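Local structure of hypothetical protein, similar to alpha-acetolactate decarboxylase (Staphylococcus aureus subsp. aureus, 1XV2) at residues Gln101-Ser113 against Val198-Gln210. The protein probably catalyses the decarboxylation of alpha-acetolactate to acetoin, as a zinc-bound member of the alpha-acetolactate decarboxylase family. Numbering follows the deposited sequence.
Sequences QIKNEMLSENLFS and VVVEIQNFETFQQ
Asn204 holds the chain leaving helix 95-105: its OD1 accepts a hydrogen bond from Leu107 N at 2.9 Å, nearly straight (172° at the hydrogen), the N-H arriving from above the carbonyl plane, while Leu107 CB lies 3.3 Å from Asn204 CG. Water extends this grip, one molecule joining Asn204 ND2 to Glu105 O, another lying between Asn204 OD1 and Ser108 N. Farther along, Phe205 N donates to Phe112 O (3.1 Å), and a third water links Phe112 N with Phe205 O. Ser113 and Asn204 form an antiparallel, non-hydrogen-bonded pair where strands 113-118 and 198-204 meet. The Phe112 and Phe208 rings form an offset stack, centroids 4.3 Å apart and planes at 3°. Phe208 CG stands anti to the backbone N (chi1 174°), which lays its ring over one Phe112 face. Between helix 95-105 and strand 198-204, Ile202 CD1 touches Ile102 CG2 and Glu105 CB, each at 3.8 Å. Phe167 meets Phe112 edge-to-face. Ser108 OG accepts a hydrogen bond from Asn110 N in an ST turn and donates one to Val220 O of the second subunit. The contact thus seats a helix on the antiparallel sheet and leads into strand 207-211, which continues a mixed sheet across the dimer interface.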
loop_
_atom_site.group_PDB
_atom_site.type_symbol
_atom_site.label_atom_id
_atom_site.label_comp_id
_atom_site.label_asym_id
_atom_site.label_seq_id
_atom_site.Cartn_x
_atom_site.Cartn_y
_atom_site.Cartn_z
ATOM N N GLN A 101 17.674 2.715 17.998
ATOM C CA GLN A 101 17.482 1.514 18.806
ATOM C C GLN A 101 16.311 0.710 18.246
ATOM O O GLN A 101 16.402 -0.507 18.071
ATOM C CB GLN A 101 17.204 1.885 20.270
ATOM C CG GLN A 101 18.379 2.550 20.975
ATOM C CD GLN A 101 19.626 1.677 20.974
ATOM O OE1 GLN A 101 19.615 0.562 21.492
ATOM N NE2 GLN A 101 20.707 2.183 20.388
ATOM N N ILE A 102 15.212 1.401 17.965
ATOM C CA ILE A 102 14.032 0.749 17.418
ATOM C C ILE A 102 14.385 0.121 16.072
ATOM O O ILE A 102 13.947 -0.985 15.761
ATOM C CB ILE A 102 12.871 1.763 17.258
ATOM C CG1 ILE A 102 12.510 2.336 18.634
ATOM C CG2 ILE A 102 11.656 1.082 16.641
ATOM C CD1 ILE A 102 11.499 3.460 18.609
ATOM N N LYS A 103 15.197 0.818 15.286
ATOM C CA LYS A 103 15.616 0.309 13.984
ATOM C C LYS A 103 16.427 -0.974 14.156
ATOM O O LYS A 103 16.448 -1.833 13.274
ATOM C CB LYS A 103 16.454 1.360 13.253
ATOM C CG LYS A 103 15.670 2.589 12.817
ATOM C CD LYS A 103 14.863 2.327 11.555
ATOM C CE LYS A 103 15.790 2.101 10.366
ATOM N NZ LYS A 103 15.059 1.954 9.081
ATOM N N ASN A 104 17.087 -1.100 15.304
ATOM C CA ASN A 104 17.896 -2.278 15.605
ATOM C C ASN A 104 17.053 -3.446 16.101
ATOM O O ASN A 104 17.326 -4.601 15.771
ATOM C CB ASN A 104 18.942 -1.945 16.676
ATOM C CG ASN A 104 20.043 -1.035 16.164
ATOM O OD1 ASN A 104 20.803 -0.464 16.949
ATOM N ND2 ASN A 104 20.144 -0.904 14.845
ATOM N N GLU A 105 16.032 -3.140 16.897
ATOM C CA GLU A 105 15.174 -4.168 17.470
ATOM C C GLU A 105 14.008 -4.642 16.604
ATOM O O GLU A 105 13.505 -5.746 16.802
ATOM C CB GLU A 105 14.650 -3.700 18.831
ATOM C CG GLU A 105 15.756 -3.399 19.832
ATOM C CD GLU A 105 16.745 -4.550 19.968
ATOM O OE1 GLU A 105 16.309 -5.679 20.281
ATOM O OE2 GLU A 105 17.957 -4.326 19.763
HETATM N N MSE A 106 13.570 -3.822 15.653
HETATM C CA MSE A 106 12.467 -4.231 14.786
HETATM C C MSE A 106 12.903 -5.420 13.937
HETATM O O MSE A 106 14.098 -5.628 13.719
HETATM C CB MSE A 106 12.035 -3.081 13.872
HETATM C CG MSE A 106 13.110 -2.590 12.921
HETATM SE SE MSE A 106 12.427 -1.320 11.626
HETATM C CE MSE A 106 11.911 0.087 12.834
ATOM N N LEU A 107 11.932 -6.197 13.462
ATOM C CA LEU A 107 12.219 -7.369 12.641
ATOM C C LEU A 107 12.866 -7.005 11.311
ATOM O O LEU A 107 13.775 -7.691 10.845
ATOM C CB LEU A 107 10.935 -8.159 12.370
ATOM C CG LEU A 107 11.059 -9.274 11.323
ATOM C CD1 LEU A 107 12.111 -10.285 11.759
ATOM C CD2 LEU A 107 9.706 -9.952 11.138
ATOM N N SER A 108 12.393 -5.923 10.701
ATOM C CA SER A 108 12.926 -5.489 9.420
ATOM C C SER A 108 12.443 -4.099 9.037
ATOM O O SER A 108 11.281 -3.752 9.252
ATOM C CB SER A 108 12.519 -6.472 8.326
ATOM O OG SER A 108 12.931 -6.006 7.056
ATOM N N GLU A 109 13.344 -3.306 8.465
ATOM C CA GLU A 109 12.986 -1.967 8.035
ATOM C C GLU A 109 12.297 -2.053 6.678
ATOM O O GLU A 109 11.997 -1.037 6.060
ATOM C CB GLU A 109 14.226 -1.072 7.946
ATOM C CG GLU A 109 15.343 -1.620 7.083
ATOM C CD GLU A 109 16.409 -0.579 6.788
ATOM O OE1 GLU A 109 16.705 0.245 7.684
ATOM O OE2 GLU A 109 16.959 -0.594 5.665
ATOM N N ASN A 110 12.063 -3.277 6.212
ATOM C CA ASN A 110 11.382 -3.491 4.939
ATOM C C ASN A 110 9.913 -3.826 5.229
ATOM O O ASN A 110 9.134 -4.128 4.325
ATOM C CB ASN A 110 12.027 -4.644 4.165
ATOM C CG ASN A 110 13.475 -4.372 3.804
ATOM O OD1 ASN A 110 13.804 -3.333 3.226
ATOM N ND2 ASN A 110 14.352 -5.316 4.134
ATOM N N LEU A 111 9.554 -3.765 6.508
ATOM C CA LEU A 111 8.198 -4.052 6.963
ATOM C C LEU A 111 7.629 -2.882 7.747
ATOM O O LEU A 111 8.364 -2.006 8.206
ATOM C CB LEU A 111 8.193 -5.268 7.890
ATOM C CG LEU A 111 8.532 -6.646 7.328
ATOM C CD1 LEU A 111 8.739 -7.618 8.481
ATOM C CD2 LEU A 111 7.415 -7.118 6.414
ATOM N N PHE A 112 6.310 -2.878 7.893
ATOM C CA PHE A 112 5.630 -1.861 8.678
ATOM C C PHE A 112 5.783 -2.357 10.113
ATOM O O PHE A 112 5.917 -3.561 10.343
ATOM C CB PHE A 112 4.141 -1.823 8.330
ATOM C CG PHE A 112 3.808 -0.999 7.120
ATOM C CD1 PHE A 112 3.581 0.366 7.238
ATOM C CD2 PHE A 112 3.680 -1.596 5.870
ATOM C CE1 PHE A 112 3.223 1.126 6.129
ATOM C CE2 PHE A 112 3.325 -0.844 4.754
ATOM C CZ PHE A 112 3.094 0.518 4.886
ATOM N N SER A 113 5.761 -1.440 11.072
ATOM C CA SER A 113 5.864 -1.812 12.480
ATOM C C SER A 113 5.201 -0.748 13.339
ATOM O O SER A 113 5.035 0.396 12.915
ATOM C CB SER A 113 7.329 -1.972 12.899
ATOM O OG SER A 113 8.050 -0.767 12.706
ATOM N N VAL A 198 12.142 5.258 29.941
ATOM C CA VAL A 198 10.961 4.716 29.278
ATOM C C VAL A 198 11.093 3.244 28.930
ATOM O O VAL A 198 12.157 2.643 29.079
ATOM C CB VAL A 198 10.673 5.456 27.956
ATOM C CG1 VAL A 198 10.424 6.932 28.218
ATOM C CG2 VAL A 198 11.844 5.268 27.002
ATOM N N VAL A 199 9.986 2.674 28.466
ATOM C CA VAL A 199 9.939 1.283 28.035
ATOM C C VAL A 199 9.462 1.336 26.586
ATOM O O VAL A 199 8.515 2.057 26.270
ATOM C CB VAL A 199 8.928 0.456 28.864
ATOM C CG1 VAL A 199 8.797 -0.947 28.279
ATOM C CG2 VAL A 199 9.382 0.385 30.313
ATOM N N VAL A 200 10.126 0.595 25.710
ATOM C CA VAL A 200 9.755 0.574 24.304
ATOM C C VAL A 200 9.149 -0.766 23.903
ATOM O O VAL A 200 9.730 -1.825 24.159
ATOM C CB VAL A 200 10.977 0.838 23.390
ATOM C CG1 VAL A 200 10.547 0.825 21.930
ATOM C CG2 VAL A 200 11.623 2.176 23.746
ATOM N N GLU A 201 7.981 -0.707 23.273
ATOM C CA GLU A 201 7.297 -1.904 22.797
ATOM C C GLU A 201 7.180 -1.822 21.280
ATOM O O GLU A 201 6.799 -0.785 20.730
ATOM C CB GLU A 201 5.903 -2.011 23.419
ATOM C CG GLU A 201 5.916 -2.352 24.895
ATOM C CD GLU A 201 4.541 -2.254 25.520
ATOM O OE1 GLU A 201 4.021 -1.124 25.643
ATOM O OE2 GLU A 201 3.976 -3.305 25.884
ATOM N N ILE A 202 7.517 -2.914 20.605
ATOM C CA ILE A 202 7.452 -2.957 19.152
ATOM C C ILE A 202 6.585 -4.115 18.672
ATOM O O ILE A 202 6.474 -5.146 19.342
ATOM C CB ILE A 202 8.856 -3.137 18.533
ATOM C CG1 ILE A 202 9.792 -2.034 19.017
ATOM C CG2 ILE A 202 8.766 -3.093 17.014
ATOM C CD1 ILE A 202 11.209 -2.163 18.483
ATOM N N GLN A 203 5.968 -3.929 17.509
ATOM C CA GLN A 203 5.141 -4.959 16.896
ATOM C C GLN A 203 5.416 -4.930 15.398
ATOM O O GLN A 203 5.268 -3.890 14.755
ATOM C CB GLN A 203 3.657 -4.702 17.154
ATOM C CG GLN A 203 2.758 -5.779 16.556
ATOM C CD GLN A 203 1.280 -5.501 16.749
ATOM O OE1 GLN A 203 0.438 -6.341 16.434
ATOM N NE2 GLN A 203 0.956 -4.320 17.265
ATOM N N ASN A 204 5.829 -6.068 14.848
ATOM C CA ASN A 204 6.125 -6.166 13.425
ATOM C C ASN A 204 4.890 -6.682 12.687
ATOM O O ASN A 204 4.268 -7.651 13.114
ATOM C CB ASN A 204 7.313 -7.106 13.209
ATOM C CG ASN A 204 8.517 -6.719 14.054
ATOM O OD1 ASN A 204 9.125 -5.665 13.852
ATOM N ND2 ASN A 204 8.859 -7.569 15.014
ATOM N N PHE A 205 4.543 -6.032 11.579
ATOM C CA PHE A 205 3.362 -6.407 10.807
ATOM C C PHE A 205 3.636 -7.295 9.600
ATOM O O PHE A 205 4.590 -7.086 8.854
ATOM C CB PHE A 205 2.610 -5.147 10.355
ATOM C CG PHE A 205 2.026 -4.350 11.492
ATOM C CD1 PHE A 205 1.049 -4.903 12.318
ATOM C CD2 PHE A 205 2.473 -3.059 11.755
ATOM C CE1 PHE A 205 0.528 -4.179 13.396
ATOM C CE2 PHE A 205 1.957 -2.325 12.830
ATOM C CZ PHE A 205 0.985 -2.887 13.651
ATOM N N GLU A 206 2.772 -8.288 9.421
ATOM C CA GLU A 206 2.871 -9.226 8.313
ATOM C C GLU A 206 1.883 -8.789 7.234
ATOM O O GLU A 206 2.072 -9.067 6.050
ATOM C CB GLU A 206 2.523 -10.637 8.799
ATOM C CG GLU A 206 2.769 -11.743 7.785
ATOM C CD GLU A 206 2.337 -13.105 8.300
ATOM O OE1 GLU A 206 2.564 -13.389 9.496
ATOM O OE2 GLU A 206 1.781 -13.899 7.512
ATOM N N THR A 207 0.830 -8.096 7.657
ATOM C CA THR A 207 -0.196 -7.622 6.738
ATOM C C THR A 207 -0.541 -6.149 6.932
ATOM O O THR A 207 -0.690 -5.674 8.057
ATOM C CB THR A 207 -1.495 -8.432 6.888
ATOM O OG1 THR A 207 -1.226 -9.813 6.633
ATOM C CG2 THR A 207 -2.553 -7.932 5.902
ATOM N N PHE A 208 -0.666 -5.446 5.812
ATOM C CA PHE A 208 -1.009 -4.030 5.780
ATOM C C PHE A 208 -2.366 -3.943 5.091
ATOM O O PHE A 208 -2.491 -4.285 3.916
ATOM C CB PHE A 208 0.039 -3.265 4.970
ATOM C CG PHE A 208 -0.284 -1.814 4.759
ATOM C CD1 PHE A 208 -0.303 -0.926 5.827
ATOM C CD2 PHE A 208 -0.549 -1.330 3.481
ATOM C CE1 PHE A 208 -0.581 0.426 5.623
ATOM C CE2 PHE A 208 -0.827 0.019 3.270
ATOM C CZ PHE A 208 -0.843 0.897 4.341
ATOM N N GLN A 209 -3.381 -3.497 5.822
ATOM C CA GLN A 209 -4.728 -3.386 5.264
ATOM C C GLN A 209 -5.099 -1.935 4.965
ATOM O O GLN A 209 -5.354 -1.148 5.878
ATOM C CB GLN A 209 -5.738 -3.996 6.238
ATOM C CG GLN A 209 -7.158 -4.081 5.711
ATOM C CD GLN A 209 -8.082 -4.794 6.675
ATOM O OE1 GLN A 209 -7.748 -5.859 7.184
ATOM N NE2 GLN A 209 -9.254 -4.217 6.924
ATOM N N GLN A 210 -5.127 -1.591 3.680
ATOM C CA GLN A 210 -5.448 -0.231 3.242
ATOM C C GLN A 210 -6.912 -0.093 2.838
ATOM O O GLN A 210 -7.384 -0.792 1.944
ATOM C CB GLN A 210 -4.557 0.165 2.060
ATOM C CG GLN A 210 -4.856 1.545 1.484
ATOM C CD GLN A 210 -4.510 2.668 2.442
ATOM O OE1 GLN A 210 -3.337 2.932 2.709
ATOM N NE2 GLN A 210 -5.532 3.334 2.970
HETATM O O HOH W 1 11.618 -7.487 16.433
HETATM O O HOH W 2 9.717 -5.109 11.406
HETATM O O HOH W 3 4.802 -5.009 7.065
#